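Local coordinates for protein polyketide synthase PksR (Bacillus subtilis, PDB 4U3V) that takes part in synthesis of the antibiotic polyketide bacillaene, this piece being its double-hotdog enoyl-isomerase domain, at residues S183-I188 and W248-L253. Sequence-based numbering, arbitrary orientation.
Sequences SILAKI and WLLITL
Lys187 lays its chain across one face of the Trp248 indole, with CB 3.6 Å from the centroid of the six-membered ring in a CH-pi contact and CD 3.5 Å from CZ2. Its chi1 of -164° and extended chain beyond CG keep the methylenes along the ring, CG 3.7 Å above the indole plane, over its centre. The indole, its CG anti to the carbonyl carbon (chi1 -65°), reaches across to the 183-188 strand. Leu185 meets it obliquely, CG 3.7 Å from CE3, while its CD1 lies 4.1 Å from CB of Leu250. On the other face, Ile184 and Ile251 lie side by side, CG2 of Ile184 against CB of Ile251 at 3.8 Å. At the end of the pairing, Ile188 crosses Leu249 at about a right angle. The strands run antiparallel in the predicted C-terminal hotdog fold, joined by paired backbone hydrogen bonds between Ile184 and Ile251 and between Ala186 and Leu249 (Leu249 N to Ala186 O, 2.7 Å). Helix 205-219 packs on Ile184, Ile188 and Ile251; Ile142 and Val145 of helix 142-147 touch Leu185, Trp248 and Leu250. The face with Ile184, Ala186, Leu249 and Ile251 is thus apolar; the other adds Ser183, Thr252 and Lys187, whose ammonium makes a long, weak ion pair with Glu270.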
loop_
_atom_site.group_PDB
_atom_site.type_symbol
_atom_site.label_atom_id
_atom_site.label_comp_id
_atom_site.label_asym_id
_atom_site.label_seq_id
_atom_site.Cartn_x
_atom_site.Cartn_y
_atom_site.Cartn_z
ATOM N N SER A 183 -12.946 13.537 -0.476
ATOM C CA SER A 183 -12.152 12.789 0.504
ATOM C C SER A 183 -12.889 11.611 1.102
ATOM O O SER A 183 -14.129 11.514 1.054
ATOM C CB SER A 183 -11.663 13.704 1.642
ATOM O OG SER A 183 -12.768 14.251 2.301
ATOM N N ILE A 184 -12.136 10.761 1.787
ATOM C CA ILE A 184 -12.775 9.710 2.586
ATOM C C ILE A 184 -11.940 9.492 3.819
ATOM O O ILE A 184 -10.726 9.615 3.768
ATOM C CB ILE A 184 -13.015 8.406 1.771
ATOM C CG1 ILE A 184 -13.974 7.447 2.529
ATOM C CG2 ILE A 184 -11.681 7.770 1.321
ATOM C CD1 ILE A 184 -14.573 6.372 1.642
ATOM N N LEU A 185 -12.601 9.183 4.944
ATOM C CA LEU A 185 -11.903 8.942 6.210
ATOM C C LEU A 185 -12.287 7.533 6.648
ATOM O O LEU A 185 -13.457 7.171 6.650
ATOM C CB LEU A 185 -12.311 9.986 7.281
ATOM C CG LEU A 185 -11.884 9.657 8.717
ATOM C CD1 LEU A 185 -10.436 10.032 8.873
ATOM C CD2 LEU A 185 -12.785 10.445 9.692
ATOM N N ALA A 186 -11.290 6.668 6.802
ATOM C CA ALA A 186 -11.537 5.259 7.084
ATOM C C ALA A 186 -10.934 4.931 8.452
ATOM O O ALA A 186 -9.804 5.346 8.757
ATOM C CB ALA A 186 -10.888 4.373 6.014
ATOM N N LYS A 187 -11.687 4.218 9.279
ATOM C CA LYS A 187 -11.059 3.571 10.435
ATOM C C LYS A 187 -10.745 2.129 10.070
ATOM O O LYS A 187 -11.595 1.426 9.512
ATOM C CB LYS A 187 -11.987 3.611 11.653
ATOM C CG LYS A 187 -11.236 3.318 12.944
ATOM C CD LYS A 187 -12.173 3.293 14.135
ATOM C CE LYS A 187 -11.383 3.250 15.438
ATOM N NZ LYS A 187 -12.374 3.181 16.546
ATOM N N ILE A 188 -9.519 1.695 10.356
ATOM C CA ILE A 188 -9.133 0.331 10.075
ATOM C C ILE A 188 -8.660 -0.424 11.308
ATOM O O ILE A 188 -8.298 0.172 12.311
ATOM C CB ILE A 188 -8.082 0.258 8.941
ATOM C CG1 ILE A 188 -6.695 0.726 9.413
ATOM C CG2 ILE A 188 -8.571 1.097 7.750
ATOM C CD1 ILE A 188 -5.669 0.779 8.274
ATOM N N TRP A 248 -6.594 5.400 11.650
ATOM C CA TRP A 248 -7.450 6.071 10.676
ATOM C C TRP A 248 -6.662 6.417 9.432
ATOM O O TRP A 248 -5.456 6.620 9.487
ATOM C CB TRP A 248 -7.980 7.365 11.277
ATOM C CG TRP A 248 -8.886 7.155 12.460
ATOM C CD1 TRP A 248 -8.507 6.951 13.795
ATOM C CD2 TRP A 248 -10.344 7.123 12.470
ATOM N NE1 TRP A 248 -9.606 6.766 14.589
ATOM C CE2 TRP A 248 -10.740 6.871 13.868
ATOM C CE3 TRP A 248 -11.330 7.209 11.502
ATOM C CZ2 TRP A 248 -12.077 6.797 14.257
ATOM C CZ3 TRP A 248 -12.674 7.196 11.913
ATOM C CH2 TRP A 248 -13.035 6.984 13.261
ATOM N N LEU A 249 -7.345 6.436 8.286
ATOM C CA LEU A 249 -6.707 6.915 7.027
ATOM C C LEU A 249 -7.561 8.104 6.567
ATOM O O LEU A 249 -8.769 7.941 6.390
ATOM C CB LEU A 249 -6.772 5.814 5.944
ATOM C CG LEU A 249 -6.260 4.423 6.308
ATOM C CD1 LEU A 249 -6.455 3.469 5.113
ATOM C CD2 LEU A 249 -4.787 4.594 6.637
ATOM N N LEU A 250 -6.925 9.239 6.298
ATOM C CA LEU A 250 -7.632 10.393 5.770
ATOM C C LEU A 250 -7.092 10.568 4.354
ATOM O O LEU A 250 -5.891 10.805 4.138
ATOM C CB LEU A 250 -7.330 11.628 6.640
ATOM C CG LEU A 250 -7.836 12.964 6.080
ATOM C CD1 LEU A 250 -9.305 12.862 5.700
ATOM C CD2 LEU A 250 -7.609 14.074 7.096
ATOM N N ILE A 251 -7.981 10.395 3.379
ATOM C CA ILE A 251 -7.550 10.279 1.978
ATOM C C ILE A 251 -8.203 11.396 1.175
ATOM O O ILE A 251 -9.389 11.631 1.300
ATOM C CB ILE A 251 -8.045 8.920 1.442
ATOM C CG1 ILE A 251 -7.318 7.839 2.278
ATOM C CG2 ILE A 251 -7.828 8.830 -0.076
ATOM C CD1 ILE A 251 -7.799 6.437 2.025
ATOM N N THR A 252 -7.391 12.144 0.443
ATOM C CA THR A 252 -7.878 13.280 -0.341
ATOM C C THR A 252 -7.527 13.128 -1.817
ATOM O O THR A 252 -6.392 12.825 -2.148
ATOM C CB THR A 252 -7.281 14.573 0.223
ATOM O OG1 THR A 252 -7.775 14.714 1.566
ATOM C CG2 THR A 252 -7.765 15.773 -0.578
ATOM N N LEU A 253 -8.501 13.339 -2.694
ATOM C CA LEU A 253 -8.233 13.395 -4.131
ATOM C C LEU A 253 -7.515 14.707 -4.467
ATOM O O LEU A 253 -7.967 15.795 -4.096
ATOM C CB LEU A 253 -9.555 13.336 -4.885
ATOM C CG LEU A 253 -9.476 13.410 -6.408
ATOM C CD1 LEU A 253 -8.670 12.256 -7.014
ATOM C CD2 LEU A 253 -10.892 13.482 -6.998
#